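Local coordinates for uncharacterized protein PF1083 (Pyrococcus furiosus, PDB 3NRN) that binds adenosine monophosphate and probably acts as an oxidoreductase related to the flavin-containing amine oxidases, though its reaction and substrate remain unknown, at residues 290-295 against 334-339; 147-152 against 320-325; 248-253 against 260-265. One frame throughout, in Å; residues are numbered along the deposited sequence.

Contact 1 of 3, residues 290-295 against 334-339; sequences PGLMIN and WEELLE
Glu336 reaches out from helix 326-340 and grips two consecutive backbone N-H groups, those of Met293 and Ile294, in the loop 290-295. It is a compact example of how one carboxylate can hold a loop that has no regular structure of its own. Two hydrogen bonds do the polar work. Met293 N gives its hydrogen to Glu336 OE2 at 2.9 Å, and Ile294 N gives its own to Glu336 OE1 at 3.1 Å. Both are fairly straight, the first at 162°, and each oxygen receives its hydrogen on the syn lone pair, the side facing its fellow oxygen. The group is thus held at both oxygens, which fixes its rotation about CG-CD, and the two N-H dipoles would be expected to ease the burial of its charge.

Nonpolar atoms close round the same oxygens. Leu292 CB lies 3.2 Å from Glu336 OE2, with CD2 farther along the same side, while Ile294 CG1 comes within 3.0 Å of Glu336 OE1, a tight approach, shorter than usual carbon-oxygen contact. In Ile294, CG1 stands beside the backbone N (chi1 -68°), hence close to the oxygen that this N-H binds. The Leu292 and Ile294 side chains run alongside that of Glu336, pointing the other way. An alanine in place of Glu336 would remove the whole carboxylate, and the N-H groups of Met293 and Ile294 would probably be left without their acceptors and the loop less firmly tied to the helix.

The loop joins the antiparallel strands 286-288 and 296-298. Ile294 packs on Ala317 and Met319 of strand 312-320 and, together with Leu337 of the helix, on Phe272 of strand 269-277, while Pro290 leans on helix 142-156.

Contact 2 of 3, residues 147-152 against 320-325; sequences VLESFA and ALKNGN
Lys322 stretches from a tight turn towards Glu149 on helix 142-156, and its amino group makes the direct link between the segments 320-325 and 147-152. From CB, which points towards the helix, CG leaves beside the backbone N (chi1 -56°), and CD, CE and NZ follow in a fully extended chain. The methylenes serve mainly as a spacer; the first to approach a partner is CE, 3.5 Å from a bound water.

At NZ the polar contacts gather. Glu149 OE1 lies 3.4 Å away, a salt bridge at long range and not a hydrogen bond. The water accepts a hydrogen from NZ at 3.0 Å and appears to donate one to Glu149 O, at a distance (2.5 Å) short enough to be treated with caution, so the same residue may be reached twice, through its side chain and through its carbonyl. Ser159 OG forms a further hydrogen bond with NZ.

Glu149 meets the lysine obliquely: its CG is anti to the backbone N, and a bend at chi2 (80°) swings the carboxylate round towards the amino group. Its firmer partner is the backbone N of Leu160, bound by OE2, with a weak bond from OE1 to Ser159 OG. The carboxylate therefore also ties helix 142-156 to the chain that follows it, and its negative charge would be expected to stabilise the lysine ammonium.

The lysine stands at the second position of a type II' beta turn running from Leu321 to Gly324, closed by Gly324 N to Leu321 O at 2.9 Å. Its positive phi (60°) is what such a turn demands of that position. Immediately afterwards Asn325 acts as N-cap, its OD1 accepting from Lys328 N: a strand-turn-helix junction leading from strand 312-320 into helix 326-340.

Contact 3 of 3, residues 248-253 against 260-265; sequences IGRDYF and QVDSIE
A helical hairpin, in which helix 241-248 turns through a short 3-10 segment into helix 255-262, is clasped at the surface by a bidentate salt bridge between Arg250 and Asp262. The guanidinium presents its end, NH1 and NH2, to the two carboxylate oxygens. NH2 gives a hydrogen to Asp262 OD2 at 2.8 Å, and NH1 gives one to Asp262 OD1 at 3.1 Å. Both bonds are nearly straight, the shorter at 166°. Both oxygens use their syn lone pairs, and the two planes are only 15° apart, so this is the classic flat, end-on pairing of the two groups, which holds each against rotation.

The two side chains meet head-on, the arginine reaching over from the 3-10 turn and the aspartate from segment 260-265. A bend at chi3 (67°) in the arginine chain turns the head group towards the carboxylate. The arginine's charge would be expected to offset that of the aspartate.

Gly249, with its positive phi, ends helix 241-248, and the 3-10 turn follows at once. Arg250 also touches Leu258, while Phe253 packs on Val245 and on Leu258, one from each of the two helices. Buried Val261 rests on Val241, and its carbonyl O takes a hydrogen bond from Arg242, pinning helix 255-262 against helix 241-248.

In the fold
Contacts 1 and 2 form one neighbourhood, their centres 12 Å apart, and their segments alternate along the chain: 147-152, 290-295, 320-325, 334-339. Helix 326-340 carries one half of contact 1 and follows the turn of contact 2; the two contacts also touch directly, with a probable hydrogen bond from Ala320 N to Asn295 OD1 (2.7 Å). Together they tie helices 142-156 and 326-340 to loops at strand ends of the mixed sheet. Contact 3 falls in sequence between the halves of contact 2, but its centre lies about 28 Å from contact 2's and 37 Å from contact 1's, and it closes a local helical pair. All three lie away from the adenosine monophosphate pocket.

Contact 1 of 3, residues 290-295 against 334-339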
loop_
_atom_site.group_PDB
_atom_site.type_symbol
_atom_site.label_atom_id
_atom_site.label_comp_id
_atom_site.label_asym_id
_atom_site.label_seq_id
_atom_site.Cartn_x
_atom_site.Cartn_y
_atom_site.Cartn_z
ATOM N N PRO A 290 -16.812 8.184 8.226
ATOM C CA PRO A 290 -16.728 9.642 8.334
ATOM C C PRO A 290 -17.157 10.112 9.726
ATOM O O PRO A 290 -18.140 9.620 10.280
ATOM C CB PRO A 290 -17.677 10.123 7.236
ATOM C CG PRO A 290 -18.713 9.024 7.184
ATOM C CD PRO A 290 -17.854 7.781 7.262
ATOM N N GLY A 291 -16.403 11.048 10.292
ATOM C CA GLY A 291 -16.738 11.561 11.606
ATOM C C GLY A 291 -15.935 10.968 12.746
ATOM O O GLY A 291 -15.835 11.584 13.799
ATOM N N LEU A 292 -15.362 9.781 12.553
ATOM C CA LEU A 292 -14.573 9.141 13.610
ATOM C C LEU A 292 -13.074 9.347 13.370
ATOM O O LEU A 292 -12.672 9.764 12.280
ATOM C CB LEU A 292 -14.875 7.636 13.661
ATOM C CG LEU A 292 -16.338 7.164 13.687
ATOM C CD1 LEU A 292 -16.357 5.655 13.910
ATOM C CD2 LEU A 292 -17.128 7.873 14.791
HETATM N N MSE A 293 -12.249 9.076 14.383
HETATM C CA MSE A 293 -10.805 9.214 14.210
HETATM C C MSE A 293 -10.428 8.055 13.276
HETATM O O MSE A 293 -9.619 8.222 12.367
HETATM C CB MSE A 293 -10.056 9.123 15.556
HETATM C CG MSE A 293 -8.607 9.680 15.505
HETATM SE SE MSE A 293 -7.753 9.897 17.117
HETATM C CE MSE A 293 -8.423 11.470 17.636
ATOM N N ILE A 294 -11.032 6.887 13.501
ATOM C CA ILE A 294 -10.811 5.729 12.635
ATOM C C ILE A 294 -11.287 6.213 11.261
ATOM O O ILE A 294 -12.222 7.006 11.176
ATOM C CB ILE A 294 -11.692 4.505 13.041
ATOM C CG1 ILE A 294 -11.251 3.935 14.392
ATOM C CG2 ILE A 294 -11.628 3.429 11.957
ATOM C CD1 ILE A 294 -9.822 3.514 14.454
ATOM N N ASN A 295 -10.651 5.742 10.193
ATOM C CA ASN A 295 -11.016 6.168 8.843
ATOM C C ASN A 295 -11.890 5.162 8.117
ATOM O O ASN A 295 -12.647 5.520 7.204
ATOM C CB ASN A 295 -9.747 6.422 8.025
ATOM C CG ASN A 295 -8.865 7.477 8.648
ATOM O OD1 ASN A 295 -7.663 7.281 8.808
ATOM N ND2 ASN A 295 -9.462 8.607 9.006
ATOM N N TRP A 334 -10.202 2.000 20.221
ATOM C CA TRP A 334 -10.951 0.883 20.787
ATOM C C TRP A 334 -12.336 1.354 21.259
ATOM O O TRP A 334 -13.303 0.591 21.241
ATOM C CB TRP A 334 -10.176 0.262 21.952
ATOM C CG TRP A 334 -8.883 -0.417 21.559
ATOM C CD1 TRP A 334 -7.644 -0.161 22.069
ATOM C CD2 TRP A 334 -8.719 -1.515 20.642
ATOM N NE1 TRP A 334 -6.722 -1.029 21.537
ATOM C CE2 TRP A 334 -7.354 -1.872 20.659
ATOM C CE3 TRP A 334 -9.595 -2.231 19.813
ATOM C CZ2 TRP A 334 -6.837 -2.917 19.878
ATOM C CZ3 TRP A 334 -9.084 -3.273 19.035
ATOM C CH2 TRP A 334 -7.714 -3.604 19.076
ATOM N N GLU A 335 -12.423 2.612 21.677
ATOM C CA GLU A 335 -13.689 3.177 22.133
ATOM C C GLU A 335 -14.712 3.200 20.993
ATOM O O GLU A 335 -15.858 2.786 21.167
ATOM C CB GLU A 335 -13.481 4.604 22.650
ATOM C CG GLU A 335 -14.781 5.337 22.963
ATOM C CD GLU A 335 -14.641 6.849 22.890
ATOM O OE1 GLU A 335 -13.963 7.437 23.761
ATOM O OE2 GLU A 335 -15.207 7.450 21.950
ATOM N N GLU A 336 -14.296 3.694 19.831
ATOM C CA GLU A 336 -15.190 3.771 18.678
ATOM C C GLU A 336 -15.588 2.378 18.207
ATOM O O GLU A 336 -16.724 2.162 17.782
ATOM C CB GLU A 336 -14.519 4.538 17.534
ATOM C CG GLU A 336 -14.087 5.949 17.909
ATOM C CD GLU A 336 -13.376 6.671 16.784
ATOM O OE1 GLU A 336 -12.526 6.044 16.118
ATOM O OE2 GLU A 336 -13.654 7.868 16.569
ATOM N N LEU A 337 -14.653 1.435 18.287
ATOM C CA LEU A 337 -14.922 0.066 17.871
ATOM C C LEU A 337 -15.868 -0.624 18.850
ATOM O O LEU A 337 -16.660 -1.478 18.457
ATOM C CB LEU A 337 -13.612 -0.722 17.747
ATOM C CG LEU A 337 -12.738 -0.360 16.535
ATOM C CD1 LEU A 337 -11.434 -1.156 16.558
ATOM C CD2 LEU A 337 -13.509 -0.655 15.257
ATOM N N LEU A 338 -15.789 -0.254 20.123
ATOM C CA LEU A 338 -16.673 -0.840 21.126
ATOM C C LEU A 338 -18.103 -0.384 20.826
ATOM O O LEU A 338 -19.052 -1.166 20.912
ATOM C CB LEU A 338 -16.256 -0.390 22.531
ATOM C CG LEU A 338 -16.987 -0.985 23.743
ATOM C CD1 LEU A 338 -16.191 -0.696 25.017
ATOM C CD2 LEU A 338 -18.394 -0.406 23.844
ATOM N N GLU A 339 -18.244 0.884 20.459
ATOM C CA GLU A 339 -19.545 1.455 20.141
ATOM C C GLU A 339 -20.147 0.818 18.891
ATOM O O GLU A 339 -21.358 0.619 18.814
ATOM C CB GLU A 339 -19.410 2.969 19.952
ATOM C CG GLU A 339 -20.688 3.686 19.536
ATOM C CD GLU A 339 -21.880 3.342 20.419
ATOM O OE1 GLU A 339 -21.711 3.277 21.657
ATOM O OE2 GLU A 339 -22.988 3.146 19.874
#

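Contact 2 of 3, residues 147-152 against 320-325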
loop_
_atom_site.group_PDB
_atom_site.type_symbol
_atom_site.label_atom_id
_atom_site.label_comp_id
_atom_site.label_asym_id
_atom_site.label_seq_id
_atom_site.Cartn_x
_atom_site.Cartn_y
_atom_site.Cartn_z
ATOM N N VAL A 147 -16.835 12.220 4.365
ATOM C CA VAL A 147 -16.522 10.931 3.759
ATOM C C VAL A 147 -15.179 10.989 3.024
ATOM O O VAL A 147 -14.388 10.055 3.108
ATOM C CB VAL A 147 -17.621 10.494 2.762
ATOM C CG1 VAL A 147 -17.139 9.296 1.926
ATOM C CG2 VAL A 147 -18.882 10.120 3.522
ATOM N N LEU A 148 -14.924 12.085 2.310
ATOM C CA LEU A 148 -13.673 12.234 1.576
ATOM C C LEU A 148 -12.494 12.351 2.526
ATOM O O LEU A 148 -11.366 12.037 2.153
ATOM C CB LEU A 148 -13.721 13.450 0.647
ATOM C CG LEU A 148 -14.596 13.304 -0.606
ATOM C CD1 LEU A 148 -14.535 14.577 -1.430
ATOM C CD2 LEU A 148 -14.117 12.126 -1.430
ATOM N N GLU A 149 -12.763 12.806 3.749
ATOM C CA GLU A 149 -11.725 12.940 4.767
ATOM C C GLU A 149 -11.359 11.532 5.233
ATOM O O GLU A 149 -10.197 11.245 5.519
ATOM C CB GLU A 149 -12.234 13.767 5.952
ATOM C CG GLU A 149 -11.190 14.052 7.031
ATOM C CD GLU A 149 -10.243 15.192 6.676
ATOM O OE1 GLU A 149 -9.372 15.523 7.513
ATOM O OE2 GLU A 149 -10.367 15.760 5.571
ATOM N N SER A 150 -12.356 10.655 5.311
ATOM C CA SER A 150 -12.108 9.276 5.711
ATOM C C SER A 150 -11.326 8.584 4.595
ATOM O O SER A 150 -10.377 7.844 4.851
ATOM C CB SER A 150 -13.423 8.541 5.962
ATOM O OG SER A 150 -14.054 9.048 7.121
ATOM N N PHE A 151 -11.727 8.836 3.355
ATOM C CA PHE A 151 -11.038 8.253 2.214
ATOM C C PHE A 151 -9.559 8.646 2.254
ATOM O O PHE A 151 -8.682 7.795 2.123
ATOM C CB PHE A 151 -11.658 8.751 0.903
ATOM C CG PHE A 151 -10.913 8.301 -0.319
ATOM C CD1 PHE A 151 -10.940 6.967 -0.716
ATOM C CD2 PHE A 151 -10.139 9.198 -1.042
ATOM C CE1 PHE A 151 -10.205 6.537 -1.811
ATOM C CE2 PHE A 151 -9.399 8.777 -2.140
ATOM C CZ PHE A 151 -9.430 7.446 -2.525
ATOM N N ALA A 152 -9.293 9.938 2.435
ATOM C CA ALA A 152 -7.925 10.447 2.487
ATOM C C ALA A 152 -7.146 9.815 3.636
ATOM O O ALA A 152 -5.966 9.486 3.491
ATOM C CB ALA A 152 -7.934 11.980 2.628
ATOM N N ALA A 320 -5.564 6.976 10.542
ATOM C CA ALA A 320 -4.435 7.824 10.186
ATOM C C ALA A 320 -4.094 8.542 11.498
ATOM O O ALA A 320 -4.956 9.185 12.102
ATOM C CB ALA A 320 -4.851 8.828 9.113
ATOM N N LEU A 321 -2.853 8.429 11.957
ATOM C CA LEU A 321 -2.490 9.062 13.223
ATOM C C LEU A 321 -2.386 10.586 13.154
ATOM O O LEU A 321 -2.845 11.288 14.058
ATOM C CB LEU A 321 -1.170 8.489 13.744
ATOM C CG LEU A 321 -0.690 9.042 15.091
ATOM C CD1 LEU A 321 -1.695 8.716 16.184
ATOM C CD2 LEU A 321 0.665 8.443 15.422
ATOM N N LYS A 322 -1.794 11.093 12.080
ATOM C CA LYS A 322 -1.612 12.529 11.924
ATOM C C LYS A 322 -0.763 12.985 13.108
ATOM O O LYS A 322 0.270 12.373 13.390
ATOM C CB LYS A 322 -2.979 13.224 11.892
ATOM C CG LYS A 322 -3.882 12.657 10.790
ATOM C CD LYS A 322 -5.214 13.388 10.650
ATOM C CE LYS A 322 -6.008 12.826 9.473
ATOM N NZ LYS A 322 -7.307 13.527 9.242
ATOM N N ASN A 323 -1.181 14.036 13.810
ATOM C CA ASN A 323 -0.413 14.502 14.966
ATOM C C ASN A 323 -0.993 13.983 16.273
ATOM O O ASN A 323 -0.694 14.509 17.338
ATOM C CB ASN A 323 -0.356 16.032 15.004
ATOM C CG ASN A 323 0.431 16.612 13.851
ATOM O OD1 ASN A 323 1.514 16.134 13.535
ATOM N ND2 ASN A 323 -0.105 17.649 13.219
ATOM N N GLY A 324 -1.812 12.939 16.193
ATOM C CA GLY A 324 -2.423 12.391 17.391
ATOM C C GLY A 324 -1.448 11.781 18.376
ATOM O O GLY A 324 -0.310 11.462 18.021
ATOM N N ASN A 325 -1.888 11.639 19.626
ATOM C CA ASN A 325 -1.073 11.031 20.672
ATOM C C ASN A 325 -1.397 9.535 20.640
ATOM O O ASN A 325 -2.558 9.139 20.783
ATOM C CB ASN A 325 -1.420 11.652 22.034
ATOM C CG ASN A 325 -0.672 11.002 23.187
ATOM O OD1 ASN A 325 -1.083 9.965 23.702
ATOM N ND2 ASN A 325 0.438 11.611 23.593
HETATM O O HOH W 1 -8.145 12.145 6.725
#

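Contact 3 of 3, residues 248-253 against 260-265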
loop_
_atom_site.group_PDB
_atom_site.type_symbol
_atom_site.label_atom_id
_atom_site.label_comp_id
_atom_site.label_asym_id
_atom_site.label_seq_id
_atom_site.Cartn_x
_atom_site.Cartn_y
_atom_site.Cartn_z
ATOM N N ILE A 248 24.205 4.458 -0.286
ATOM C CA ILE A 248 24.978 4.884 -1.436
ATOM C C ILE A 248 26.010 5.928 -1.042
ATOM O O ILE A 248 27.161 5.864 -1.470
ATOM C CB ILE A 248 24.054 5.479 -2.517
ATOM C CG1 ILE A 248 23.270 4.352 -3.201
ATOM C CG2 ILE A 248 24.874 6.287 -3.507
ATOM C CD1 ILE A 248 22.183 4.833 -4.130
ATOM N N GLY A 249 25.582 6.884 -0.223
ATOM C CA GLY A 249 26.465 7.958 0.203
ATOM C C GLY A 249 25.900 9.288 -0.260
ATOM O O GLY A 249 25.625 9.489 -1.450
ATOM N N ARG A 250 25.728 10.198 0.688
ATOM C CA ARG A 250 25.176 11.522 0.426
ATOM C C ARG A 250 25.873 12.344 -0.656
ATOM O O ARG A 250 25.221 13.108 -1.366
ATOM C CB ARG A 250 25.154 12.334 1.724
ATOM C CG ARG A 250 24.286 11.740 2.816
ATOM C CD ARG A 250 24.403 12.569 4.101
ATOM N NE ARG A 250 23.844 13.917 3.979
ATOM C CZ ARG A 250 22.546 14.197 4.017
ATOM N NH1 ARG A 250 21.651 13.228 4.171
ATOM N NH2 ARG A 250 22.139 15.451 3.914
ATOM N N ASP A 251 27.187 12.190 -0.782
ATOM C CA ASP A 251 27.951 12.949 -1.769
ATOM C C ASP A 251 27.542 12.712 -3.217
ATOM O O ASP A 251 27.860 13.516 -4.098
ATOM C CB ASP A 251 29.449 12.664 -1.621
ATOM C CG ASP A 251 30.023 13.225 -0.336
ATOM O OD1 ASP A 251 29.379 14.109 0.264
ATOM O OD2 ASP A 251 31.120 12.789 0.069
ATOM N N TYR A 252 26.839 11.616 -3.460
ATOM C CA TYR A 252 26.407 11.269 -4.807
ATOM C C TYR A 252 25.101 11.942 -5.221
ATOM O O TYR A 252 24.588 11.686 -6.314
ATOM C CB TYR A 252 26.273 9.740 -4.918
ATOM C CG TYR A 252 27.607 9.023 -4.831
ATOM C CD1 TYR A 252 28.414 8.876 -5.960
ATOM C CD2 TYR A 252 28.084 8.528 -3.615
ATOM C CE1 TYR A 252 29.661 8.260 -5.880
ATOM C CE2 TYR A 252 29.336 7.908 -3.526
ATOM C CZ TYR A 252 30.115 7.782 -4.661
ATOM O OH TYR A 252 31.360 7.197 -4.580
ATOM N N PHE A 253 24.578 12.815 -4.362
ATOM C CA PHE A 253 23.313 13.501 -4.634
ATOM C C PHE A 253 23.453 15.023 -4.569
ATOM O O PHE A 253 24.275 15.539 -3.812
ATOM C CB PHE A 253 22.254 13.059 -3.611
ATOM C CG PHE A 253 21.990 11.579 -3.621
ATOM C CD1 PHE A 253 21.046 11.032 -4.486
ATOM C CD2 PHE A 253 22.745 10.721 -2.814
ATOM C CE1 PHE A 253 20.857 9.639 -4.554
ATOM C CE2 PHE A 253 22.570 9.333 -2.873
ATOM C CZ PHE A 253 21.621 8.791 -3.749
ATOM N N GLN A 260 15.406 17.705 0.240
ATOM C CA GLN A 260 14.086 17.105 0.123
ATOM C C GLN A 260 14.007 15.776 0.878
ATOM O O GLN A 260 13.015 15.497 1.556
ATOM C CB GLN A 260 13.747 16.887 -1.354
ATOM C CG GLN A 260 12.486 16.089 -1.575
ATOM C CD GLN A 260 12.174 15.879 -3.039
ATOM O OE1 GLN A 260 11.757 16.802 -3.736
ATOM N NE2 GLN A 260 12.382 14.658 -3.518
ATOM N N VAL A 261 15.056 14.966 0.763
ATOM C CA VAL A 261 15.095 13.666 1.431
ATOM C C VAL A 261 15.153 13.807 2.949
ATOM O O VAL A 261 14.517 13.045 3.675
ATOM C CB VAL A 261 16.317 12.823 0.976
ATOM C CG1 VAL A 261 16.423 11.564 1.826
ATOM C CG2 VAL A 261 16.182 12.453 -0.496
ATOM N N ASP A 262 15.925 14.774 3.428
ATOM C CA ASP A 262 16.040 14.983 4.863
ATOM C C ASP A 262 14.748 15.582 5.414
ATOM O O ASP A 262 14.520 15.583 6.620
ATOM C CB ASP A 262 17.214 15.916 5.184
ATOM C CG ASP A 262 18.558 15.332 4.776
ATOM O OD1 ASP A 262 18.715 14.094 4.837
ATOM O OD2 ASP A 262 19.463 16.113 4.412
ATOM N N SER A 263 13.904 16.080 4.519
ATOM C CA SER A 263 12.644 16.697 4.912
ATOM C C SER A 263 11.462 15.734 4.899
ATOM O O SER A 263 10.339 16.129 5.208
ATOM C CB SER A 263 12.336 17.873 3.987
ATOM O OG SER A 263 13.341 18.864 4.088
ATOM N N ILE A 264 11.711 14.482 4.530
ATOM C CA ILE A 264 10.648 13.488 4.482
ATOM C C ILE A 264 10.230 13.077 5.886
ATOM O O ILE A 264 11.059 12.656 6.693
ATOM C CB ILE A 264 11.085 12.222 3.720
ATOM C CG1 ILE A 264 11.442 12.578 2.275
ATOM C CG2 ILE A 264 9.961 11.188 3.747
ATOM C CD1 ILE A 264 11.930 11.400 1.452
ATOM N N GLU A 265 8.940 13.206 6.169
ATOM C CA GLU A 265 8.393 12.840 7.468
ATOM C C GLU A 265 7.265 11.846 7.235
ATOM O O GLU A 265 6.184 12.219 6.780
ATOM C CB GLU A 265 7.859 14.081 8.180
ATOM C CG GLU A 265 8.916 15.133 8.457
ATOM C CD GLU A 265 8.327 16.415 9.017
ATOM O OE1 GLU A 265 7.446 17.003 8.353
ATOM O OE2 GLU A 265 8.743 16.838 10.117
#